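Local coordinates for protein lovastatin nonaketide synthase, polyketide synthase component (Aspergillus terreus, PDB 7CPX) that builds dihydromonacolin L, the lovastatin precursor, from nine malonyl-CoA units as an iterative multidomain polyketide synthase working with its partner LovC, at residues L1496-R1500 against V1520-D1526; A1534-L1538 against R1592-S1596; M1440-G1446 against Y1512-S1518. The protein carries 2 engineered substitutions. All coordinates share one frame. Residues are numbered along the deposited sequence.

In the fold
All three interactions lie in the methyltransferase domain, whose sheet runs in the order 1491-1493, 1464-1469, 1440-1445, 1512-1518, 1542-1547, 1614-1618 and 1600-1602, with 1614-1618 antiparallel to its neighbours: the arrangement of class I methyltransferases. Interaction 3 pairs the two central strands. Interaction 1 joins the loop after strand 1491-1493 to the loop after strand 1512-1518, its centre about 14 Å away, and the segments of the two alternate along the chain. Interaction 2 comes later, about 12 Å from the centre of interaction 3 and 14 Å from that of interaction 1, where helix 1527-1537 ends. Leu-1537 packs on both Leu-1443 and Leu-1496, so sheet, helix and loops pack together on the Leu-1443/Ile-1445 face.

Interaction 1: residues L1496-R1500 against V1520-D1526; sequences LDIRR and VLHATPD
Arg-1499 lays its aliphatic chain beside Thr-1524 and Asp-1526, with CG 3.2 Å from Thr-1524 OG1 and 3.9 Å from Asp-1526 OD1. Its chi angles (m, t, t) stretch it along 1520-1526 until Arg-1499 NH2 donates a very short hydrogen bond to Ala-1523 O, 2.4 Å. Asp-1497 to Arg-1500 is a type I beta turn, closed by Arg-1500 N to Asp-1497 O at 2.7 Å and reinforced by an Asx turn, Arg-1499 N to Asp-1497 OD1 at 3.0 Å. Thr-1524 forms an ST turn through OG1, which accepts from Asp-1526 N at 3.1 Å; Asp-1526 stands at the N-cap of helix 1527-1537 and pairs with Lys-1529. The nearest CA atoms are those of Arg-1499 and Asp-1526, 5.9 Å apart. Ile-1498 points toward the other loop; its chi1 near -8°, off the staggered wells, places CD1 3.5 Å from Val-1520 CG1 and 4.2 Å from Leu-1521 CD2, and it also packs on Ile-1445. In this Rossmann-like fold the loop leading from strand 1512-1518 into helix 1527-1537 thus meets the loop after strand 1491-1493. Isoleucine inside and arginine at the margin imply that a small apolar contact and one side-chain-to-carbonyl hydrogen bond hold the loops.

Interaction 2: residues A1534-L1538 against R1592-S1596; sequences ARSLL and RVGFS
Arg-1592 closes helix 1583-1592, and at Val-1593 (phi/psi -93/15°) the chain leaves the helix. The carbonyl oxygen of Val-1593 comes 3.8 Å from Arg-1535 CB, in the last turn of helix 1527-1537; residues 1534-1537 are helical and Leu-1538 is the first to leave. Gly-1594 follows at 88/56°, a left-handed conformation in which a CB would press on the preceding carbonyl oxygen and also approach Arg-1535 CG; its CA is the nearest to that of Arg-1535, 6.6 Å. Gly-1594 O receives a weak hydrogen bond from Arg-1535 NE at 2.8 Å, while Arg-1535 NH2 is bound to Ile-1620 O. Here the methyltransferase's Rossmann-like alpha/beta fold brings the helix after strand 1512-1518 against the loop between helix 1583-1592 and strand 1600-1602. Phe-1595, extended at -139/-178° with chi1 m, brings its ring to the end of helix 1527-1537. Chi1 t and chi2 p place Arg-1535 CD over one face of the Phe-1595 ring in a CH-pi contact, 4.1 Å from the centroid, and Leu-1538 CD1 meets the edge 3.5 Å from Phe-1595 CE2. Ala-1534, small enough to admit the ring, has CB 4.3 Å from Phe-1595 CZ; Met-1544 also touches it. Ser-1596 then carries the chain away.

Interaction 3: residues M1440-G1446 against Y1512-S1518; sequences MDILEIG and YDLIIAS
Strands 1440-1445 and 1514-1518 are the central parallel pair of a Rossmann-like methyltransferase sheet, axes 4.6 Å apart at 15°. Ile-1442 pairs with Leu-1514, Glu-1444 with Ile-1516 on one face; Leu-1443 with Ile-1515, Ile-1445 with Ala-1517 on the other. Asp-1441 O accepts from Leu-1514 N (2.9 Å) and weakly from Asp-1513 N (2.9 Å), where the chain turns a corner. Leu-1443 N donates to Leu-1514 O and Leu-1443 O accepts from Ile-1516 N (both 2.9 Å). Ile-1445 N gives Ile-1516 O a weak bond (2.8 Å); Ile-1445 O takes Ser-1518 N (2.9 Å). Asp-1513 OD2 accepts from Asp-1441 N (2.8 Å) but lies 3.9 Å from Asp-1441 OD2, with Lys-1539 a long, weak partner; Ser-1466 and Asn-1465 satisfy Asp-1441 OD1. Glu-1444 OE1 meets Thr-1453 and Tyr-1467. Gly-1446 (78/17°), opening a glycine-rich loop probably for S-adenosylmethionine, could not hold a CB beside Ser-1518 O. Tyr-1512 OH bonds Thr-1468; Leu-1443 CB lies over the Tyr-1512 ring, 3.9 Å from its centroid, a CH-pi contact.

Interaction 1: residues L1496-R1500 against V1520-D1526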
loop_
_atom_site.group_PDB
_atom_site.type_symbol
_atom_site.label_atom_id
_atom_site.label_comp_id
_atom_site.label_asym_id
_atom_site.label_seq_id
_atom_site.Cartn_x
_atom_site.Cartn_y
_atom_site.Cartn_z
ATOM N N LEU A 1496 -10.302 -56.813 35.283
ATOM C CA LEU A 1496 -10.680 -57.610 36.441
ATOM C C LEU A 1496 -10.576 -59.084 36.092
ATOM O O LEU A 1496 -11.098 -59.521 35.063
ATOM C CB LEU A 1496 -12.106 -57.290 36.900
ATOM C CG LEU A 1496 -12.561 -57.957 38.200
ATOM C CD1 LEU A 1496 -11.870 -57.342 39.404
ATOM C CD2 LEU A 1496 -14.069 -57.863 38.343
ATOM N N ASP A 1497 -9.905 -59.842 36.954
ATOM C CA ASP A 1497 -9.902 -61.300 36.872
ATOM C C ASP A 1497 -10.971 -61.798 37.835
ATOM O O ASP A 1497 -10.785 -61.779 39.054
ATOM C CB ASP A 1497 -8.525 -61.862 37.209
ATOM C CG ASP A 1497 -8.454 -63.368 37.042
ATOM O OD1 ASP A 1497 -9.462 -63.970 36.615
ATOM O OD2 ASP A 1497 -7.390 -63.950 37.339
ATOM N N ILE A 1498 -12.103 -62.243 37.284
ATOM C CA ILE A 1498 -13.201 -62.709 38.127
ATOM C C ILE A 1498 -12.742 -63.857 39.010
ATOM O O ILE A 1498 -13.326 -64.095 40.073
ATOM C CB ILE A 1498 -14.443 -63.142 37.305
ATOM C CG1 ILE A 1498 -14.316 -62.794 35.818
ATOM C CG2 ILE A 1498 -15.692 -62.493 37.881
ATOM C CD1 ILE A 1498 -15.530 -63.160 34.995
ATOM N N ARG A 1499 -11.700 -64.573 38.595
ATOM C CA ARG A 1499 -11.111 -65.643 39.388
ATOM C C ARG A 1499 -10.343 -65.121 40.593
ATOM O O ARG A 1499 -9.898 -65.926 41.418
ATOM C CB ARG A 1499 -10.183 -66.480 38.504
ATOM C CG ARG A 1499 -10.830 -66.971 37.213
ATOM C CD ARG A 1499 -9.795 -67.351 36.167
ATOM N NE ARG A 1499 -10.399 -67.537 34.853
ATOM C CZ ARG A 1499 -9.722 -67.813 33.746
ATOM N NH1 ARG A 1499 -8.407 -67.951 33.755
ATOM N NH2 ARG A 1499 -10.383 -67.953 32.600
ATOM N N ARG A 1500 -10.180 -63.804 40.714
ATOM C CA ARG A 1500 -9.390 -63.191 41.768
ATOM C C ARG A 1500 -10.224 -62.138 42.483
ATOM O O ARG A 1500 -11.178 -61.587 41.927
ATOM C CB ARG A 1500 -8.112 -62.558 41.197
ATOM C CG ARG A 1500 -7.236 -61.853 42.219
ATOM C CD ARG A 1500 -6.037 -61.204 41.557
ATOM N NE ARG A 1500 -5.250 -60.422 42.501
ATOM C CZ ARG A 1500 -4.244 -59.628 42.163
ATOM N NH1 ARG A 1500 -3.874 -59.479 40.901
ATOM N NH2 ARG A 1500 -3.595 -58.962 43.114
ATOM N N VAL A 1520 -19.099 -64.701 30.521
ATOM C CA VAL A 1520 -17.731 -64.885 30.998
ATOM C C VAL A 1520 -17.652 -65.700 32.278
ATOM O O VAL A 1520 -16.566 -66.210 32.611
ATOM C CB VAL A 1520 -17.047 -63.514 31.192
ATOM C CG1 VAL A 1520 -17.694 -62.750 32.339
ATOM C CG2 VAL A 1520 -15.551 -63.681 31.412
ATOM N N LEU A 1521 -18.743 -65.867 33.026
ATOM C CA LEU A 1521 -18.701 -66.699 34.222
ATOM C C LEU A 1521 -18.411 -68.157 33.896
ATOM O O LEU A 1521 -17.951 -68.895 34.772
ATOM C CB LEU A 1521 -20.023 -66.589 34.986
ATOM C CG LEU A 1521 -20.429 -65.180 35.424
ATOM C CD1 LEU A 1521 -21.705 -65.226 36.249
ATOM C CD2 LEU A 1521 -19.310 -64.503 36.203
ATOM N N HIS A 1522 -18.672 -68.588 32.661
ATOM C CA HIS A 1522 -18.325 -69.940 32.244
ATOM C C HIS A 1522 -16.847 -70.085 31.915
ATOM O O HIS A 1522 -16.372 -71.215 31.753
ATOM C CB HIS A 1522 -19.155 -70.353 31.026
ATOM C CG HIS A 1522 -18.764 -69.652 29.764
ATOM N ND1 HIS A 1522 -18.653 -70.304 28.554
ATOM C CD2 HIS A 1522 -18.459 -68.355 29.521
ATOM C CE1 HIS A 1522 -18.294 -69.440 27.622
ATOM N NE2 HIS A 1522 -18.170 -68.250 28.182
ATOM N N ALA A 1523 -16.114 -68.977 31.813
ATOM C CA ALA A 1523 -14.688 -68.994 31.531
ATOM C C ALA A 1523 -13.844 -69.068 32.798
ATOM O O ALA A 1523 -12.617 -68.935 32.724
ATOM C CB ALA A 1523 -14.300 -67.756 30.718
ATOM N N THR A 1524 -14.476 -69.274 33.956
ATOM C CA THR A 1524 -13.777 -69.343 35.228
ATOM C C THR A 1524 -14.249 -70.587 35.975
ATOM O O THR A 1524 -15.467 -70.780 36.142
ATOM C CB THR A 1524 -14.025 -68.092 36.076
ATOM O OG1 THR A 1524 -13.689 -68.363 37.442
ATOM C CG2 THR A 1524 -15.485 -67.666 35.992
ATOM N N PRO A 1525 -13.334 -71.450 36.432
ATOM C CA PRO A 1525 -13.751 -72.594 37.253
ATOM C C PRO A 1525 -14.108 -72.223 38.682
ATOM O O PRO A 1525 -14.495 -73.107 39.455
ATOM C CB PRO A 1525 -12.523 -73.514 37.213
ATOM C CG PRO A 1525 -11.378 -72.586 37.039
ATOM C CD PRO A 1525 -11.880 -71.456 36.182
ATOM N N ASP A 1526 -13.995 -70.951 39.052
ATOM C CA ASP A 1526 -14.301 -70.466 40.393
ATOM C C ASP A 1526 -15.648 -69.748 40.416
ATOM O O ASP A 1526 -15.809 -68.716 41.070
ATOM C CB ASP A 1526 -13.195 -69.544 40.893
ATOM C CG ASP A 1526 -11.809 -70.103 40.634
ATOM O OD1 ASP A 1526 -11.400 -70.156 39.456
ATOM O OD2 ASP A 1526 -11.130 -70.489 41.609
#

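Interaction 2: residues A1534-L1538 against R1592-S1596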
loop_
_atom_site.group_PDB
_atom_site.type_symbol
_atom_site.label_atom_id
_atom_site.label_comp_id
_atom_site.label_asym_id
_atom_site.label_seq_id
_atom_site.Cartn_x
_atom_site.Cartn_y
_atom_site.Cartn_z
ATOM N N ALA A 1534 -18.101 -60.567 42.739
ATOM C CA ALA A 1534 -19.062 -59.611 42.202
ATOM C C ALA A 1534 -19.901 -59.004 43.318
ATOM O O ALA A 1534 -20.160 -57.795 43.325
ATOM C CB ALA A 1534 -19.957 -60.293 41.168
ATOM N N ARG A 1535 -20.332 -59.831 44.272
ATOM C CA ARG A 1535 -21.028 -59.305 45.443
ATOM C C ARG A 1535 -20.145 -58.326 46.202
ATOM O O ARG A 1535 -20.606 -57.262 46.631
ATOM C CB ARG A 1535 -21.446 -60.449 46.368
ATOM C CG ARG A 1535 -22.245 -60.012 47.586
ATOM C CD ARG A 1535 -23.495 -59.245 47.192
ATOM N NE ARG A 1535 -24.369 -58.996 48.332
ATOM C CZ ARG A 1535 -24.234 -57.984 49.177
ATOM N NH1 ARG A 1535 -23.255 -57.102 49.051
ATOM N NH2 ARG A 1535 -25.101 -57.853 50.176
ATOM N N SER A 1536 -18.871 -58.676 46.379
ATOM C CA SER A 1536 -17.954 -57.805 47.100
ATOM C C SER A 1536 -17.886 -56.427 46.461
ATOM O O SER A 1536 -17.825 -55.416 47.170
ATOM C CB SER A 1536 -16.560 -58.433 47.149
ATOM O OG SER A 1536 -16.597 -59.702 47.778
ATOM N N LEU A 1537 -17.897 -56.362 45.130
ATOM C CA LEU A 1537 -17.881 -55.071 44.454
ATOM C C LEU A 1537 -19.242 -54.394 44.409
ATOM O O LEU A 1537 -19.300 -53.162 44.314
ATOM C CB LEU A 1537 -17.354 -55.217 43.022
ATOM C CG LEU A 1537 -15.838 -55.351 42.852
ATOM C CD1 LEU A 1537 -15.466 -55.234 41.382
ATOM C CD2 LEU A 1537 -15.080 -54.321 43.680
ATOM N N LEU A 1538 -20.332 -55.152 44.474
ATOM C CA LEU A 1538 -21.661 -54.566 44.397
ATOM C C LEU A 1538 -22.067 -53.953 45.729
ATOM O O LEU A 1538 -21.808 -54.515 46.797
ATOM C CB LEU A 1538 -22.693 -55.616 43.987
ATOM C CG LEU A 1538 -22.744 -55.988 42.507
ATOM C CD1 LEU A 1538 -23.744 -57.104 42.289
ATOM C CD2 LEU A 1538 -23.102 -54.783 41.653
ATOM N N ARG A 1592 -26.252 -68.666 47.412
ATOM C CA ARG A 1592 -25.168 -69.082 48.297
ATOM C C ARG A 1592 -24.056 -68.041 48.344
ATOM O O ARG A 1592 -23.398 -67.872 49.377
ATOM C CB ARG A 1592 -24.608 -70.432 47.854
ATOM C CG ARG A 1592 -25.417 -71.624 48.331
ATOM C CD ARG A 1592 -24.604 -72.906 48.260
ATOM N NE ARG A 1592 -24.218 -73.238 46.894
ATOM C CZ ARG A 1592 -24.958 -73.953 46.057
ATOM N NH1 ARG A 1592 -26.145 -74.421 46.406
ATOM N NH2 ARG A 1592 -24.494 -74.204 44.835
ATOM N N VAL A 1593 -23.834 -67.329 47.242
ATOM C CA VAL A 1593 -22.721 -66.390 47.151
ATOM C C VAL A 1593 -23.182 -64.992 47.548
ATOM O O VAL A 1593 -22.490 -64.002 47.285
ATOM C CB VAL A 1593 -22.102 -66.388 45.741
ATOM C CG1 VAL A 1593 -21.585 -67.775 45.385
ATOM C CG2 VAL A 1593 -23.105 -65.903 44.708
ATOM N N GLY A 1594 -24.352 -64.898 48.179
ATOM C CA GLY A 1594 -24.788 -63.646 48.766
ATOM C C GLY A 1594 -25.554 -62.733 47.831
ATOM O O GLY A 1594 -25.166 -61.578 47.634
ATOM N N PHE A 1595 -26.642 -63.232 47.248
ATOM C CA PHE A 1595 -27.507 -62.430 46.396
ATOM C C PHE A 1595 -28.960 -62.777 46.704
ATOM O O PHE A 1595 -29.255 -63.599 47.577
ATOM C CB PHE A 1595 -27.202 -62.657 44.914
ATOM C CG PHE A 1595 -25.911 -62.054 44.451
ATOM C CD1 PHE A 1595 -24.715 -62.719 44.641
ATOM C CD2 PHE A 1595 -25.896 -60.839 43.794
ATOM C CE1 PHE A 1595 -23.531 -62.182 44.196
ATOM C CE2 PHE A 1595 -24.711 -60.291 43.352
ATOM C CZ PHE A 1595 -23.526 -60.962 43.554
ATOM N N SER A 1596 -29.872 -62.151 45.964
ATOM C CA SER A 1596 -31.307 -62.294 46.181
ATOM C C SER A 1596 -31.927 -63.418 45.361
ATOM O O SER A 1596 -33.148 -63.595 45.405
ATOM C CB SER A 1596 -32.016 -60.978 45.854
ATOM O OG SER A 1596 -33.422 -61.117 45.956
#

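Interaction 3: residues M1440-G1446 against Y1512-S1518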
loop_
_atom_site.group_PDB
_atom_site.type_symbol
_atom_site.label_atom_id
_atom_site.label_comp_id
_atom_site.label_asym_id
_atom_site.label_seq_id
_atom_site.Cartn_x
_atom_site.Cartn_y
_atom_site.Cartn_z
ATOM N N MET A 1440 -26.278 -45.323 38.162
ATOM C CA MET A 1440 -25.671 -46.555 38.639
ATOM C C MET A 1440 -24.197 -46.595 38.271
ATOM O O MET A 1440 -23.809 -46.191 37.173
ATOM C CB MET A 1440 -26.372 -47.770 38.037
ATOM C CG MET A 1440 -27.875 -47.719 38.110
ATOM S SD MET A 1440 -28.615 -49.286 37.621
ATOM C CE MET A 1440 -28.286 -50.279 39.074
ATOM N N ASP A 1441 -23.376 -47.067 39.203
ATOM C CA ASP A 1441 -21.993 -47.407 38.899
ATOM C C ASP A 1441 -21.994 -48.784 38.251
ATOM O O ASP A 1441 -22.282 -49.791 38.908
ATOM C CB ASP A 1441 -21.138 -47.373 40.160
ATOM C CG ASP A 1441 -20.908 -45.965 40.671
ATOM O OD1 ASP A 1441 -20.824 -45.037 39.840
ATOM O OD2 ASP A 1441 -20.812 -45.787 41.903
ATOM N N ILE A 1442 -21.688 -48.827 36.959
ATOM C CA ILE A 1442 -21.847 -50.024 36.145
ATOM C C ILE A 1442 -20.477 -50.618 35.866
ATOM O O ILE A 1442 -19.546 -49.901 35.475
ATOM C CB ILE A 1442 -22.587 -49.706 34.835
ATOM C CG1 ILE A 1442 -23.988 -49.170 35.146
ATOM C CG2 ILE A 1442 -22.645 -50.946 33.956
ATOM C CD1 ILE A 1442 -24.788 -48.767 33.925
ATOM N N LEU A 1443 -20.351 -51.926 36.072
ATOM C CA LEU A 1443 -19.114 -52.656 35.805
ATOM C C LEU A 1443 -19.446 -53.856 34.931
ATOM O O LEU A 1443 -20.137 -54.777 35.374
ATOM C CB LEU A 1443 -18.445 -53.095 37.109
ATOM C CG LEU A 1443 -17.474 -54.276 37.038
ATOM C CD1 LEU A 1443 -16.356 -54.002 36.048
ATOM C CD2 LEU A 1443 -16.907 -54.570 38.416
ATOM N N GLU A 1444 -18.958 -53.854 33.693
ATOM C CA GLU A 1444 -19.210 -54.946 32.760
ATOM C C GLU A 1444 -17.988 -55.855 32.722
ATOM O O GLU A 1444 -16.944 -55.486 32.173
ATOM C CB GLU A 1444 -19.544 -54.423 31.367
ATOM C CG GLU A 1444 -19.971 -55.528 30.411
ATOM C CD GLU A 1444 -20.543 -54.997 29.114
ATOM O OE1 GLU A 1444 -20.430 -53.777 28.869
ATOM O OE2 GLU A 1444 -21.103 -55.798 28.337
ATOM N N ILE A 1445 -18.127 -57.037 33.296
ATOM C CA ILE A 1445 -17.106 -58.073 33.251
ATOM C C ILE A 1445 -17.382 -58.956 32.044
ATOM O O ILE A 1445 -18.540 -59.256 31.725
ATOM C CB ILE A 1445 -17.097 -58.893 34.555
ATOM C CG1 ILE A 1445 -17.058 -57.963 35.772
ATOM C CG2 ILE A 1445 -15.905 -59.834 34.577
ATOM C CD1 ILE A 1445 -17.246 -58.677 37.092
ATOM N N GLY A 1446 -16.315 -59.369 31.365
ATOM C CA GLY A 1446 -16.467 -60.134 30.146
ATOM C C GLY A 1446 -16.827 -59.306 28.938
ATOM O O GLY A 1446 -17.293 -59.861 27.937
ATOM N N TYR A 1512 -20.101 -50.417 43.433
ATOM C CA TYR A 1512 -20.756 -50.532 42.137
ATOM C C TYR A 1512 -22.235 -50.821 42.331
ATOM O O TYR A 1512 -22.605 -51.720 43.093
ATOM C CB TYR A 1512 -20.106 -51.628 41.292
ATOM C CG TYR A 1512 -18.789 -51.199 40.695
ATOM C CD1 TYR A 1512 -18.748 -50.495 39.505
ATOM C CD2 TYR A 1512 -17.589 -51.486 41.329
ATOM C CE1 TYR A 1512 -17.553 -50.094 38.956
ATOM C CE2 TYR A 1512 -16.385 -51.089 40.786
ATOM C CZ TYR A 1512 -16.373 -50.393 39.597
ATOM O OH TYR A 1512 -15.177 -49.992 39.047
ATOM N N ASP A 1513 -23.077 -50.054 41.637
ATOM C CA ASP A 1513 -24.515 -50.266 41.713
ATOM C C ASP A 1513 -24.943 -51.480 40.900
ATOM O O ASP A 1513 -25.878 -52.189 41.287
ATOM C CB ASP A 1513 -25.254 -49.019 41.228
ATOM C CG ASP A 1513 -25.073 -47.834 42.157
ATOM O OD1 ASP A 1513 -25.414 -47.956 43.352
ATOM O OD2 ASP A 1513 -24.584 -46.782 41.695
ATOM N N LEU A 1514 -24.277 -51.737 39.776
ATOM C CA LEU A 1514 -24.684 -52.826 38.901
ATOM C C LEU A 1514 -23.466 -53.433 38.218
ATOM O O LEU A 1514 -22.504 -52.737 37.882
ATOM C CB LEU A 1514 -25.700 -52.343 37.859
ATOM C CG LEU A 1514 -25.994 -53.275 36.681
ATOM C CD1 LEU A 1514 -27.470 -53.250 36.334
ATOM C CD2 LEU A 1514 -25.167 -52.882 35.473
ATOM N N ILE A 1515 -23.531 -54.745 38.016
ATOM C CA ILE A 1515 -22.498 -55.497 37.318
ATOM C C ILE A 1515 -23.158 -56.320 36.222
ATOM O O ILE A 1515 -24.285 -56.798 36.386
ATOM C CB ILE A 1515 -21.696 -56.402 38.277
ATOM C CG1 ILE A 1515 -20.786 -55.550 39.164
ATOM C CG2 ILE A 1515 -20.881 -57.421 37.488
ATOM C CD1 ILE A 1515 -20.045 -56.332 40.229
ATOM N N ILE A 1516 -22.456 -56.469 35.103
ATOM C CA ILE A 1516 -22.949 -57.189 33.932
ATOM C C ILE A 1516 -21.890 -58.207 33.537
ATOM O O ILE A 1516 -20.845 -57.837 32.992
ATOM C CB ILE A 1516 -23.255 -56.249 32.759
ATOM C CG1 ILE A 1516 -24.363 -55.268 33.138
ATOM C CG2 ILE A 1516 -23.654 -57.052 31.531
ATOM C CD1 ILE A 1516 -24.431 -54.046 32.245
ATOM N N ALA A 1517 -22.159 -59.483 33.795
ATOM C CA ALA A 1517 -21.256 -60.562 33.405
ATOM C C ALA A 1517 -21.704 -61.097 32.051
ATOM O O ALA A 1517 -22.705 -61.816 31.960
ATOM C CB ALA A 1517 -21.244 -61.667 34.456
ATOM N N SER A 1518 -20.950 -60.766 31.003
ATOM C CA SER A 1518 -21.331 -61.080 29.626
ATOM C C SER A 1518 -20.658 -62.383 29.207
ATOM O O SER A 1518 -19.532 -62.391 28.712
ATOM C CB SER A 1518 -20.954 -59.936 28.692
ATOM O OG SER A 1518 -21.256 -60.258 27.346
#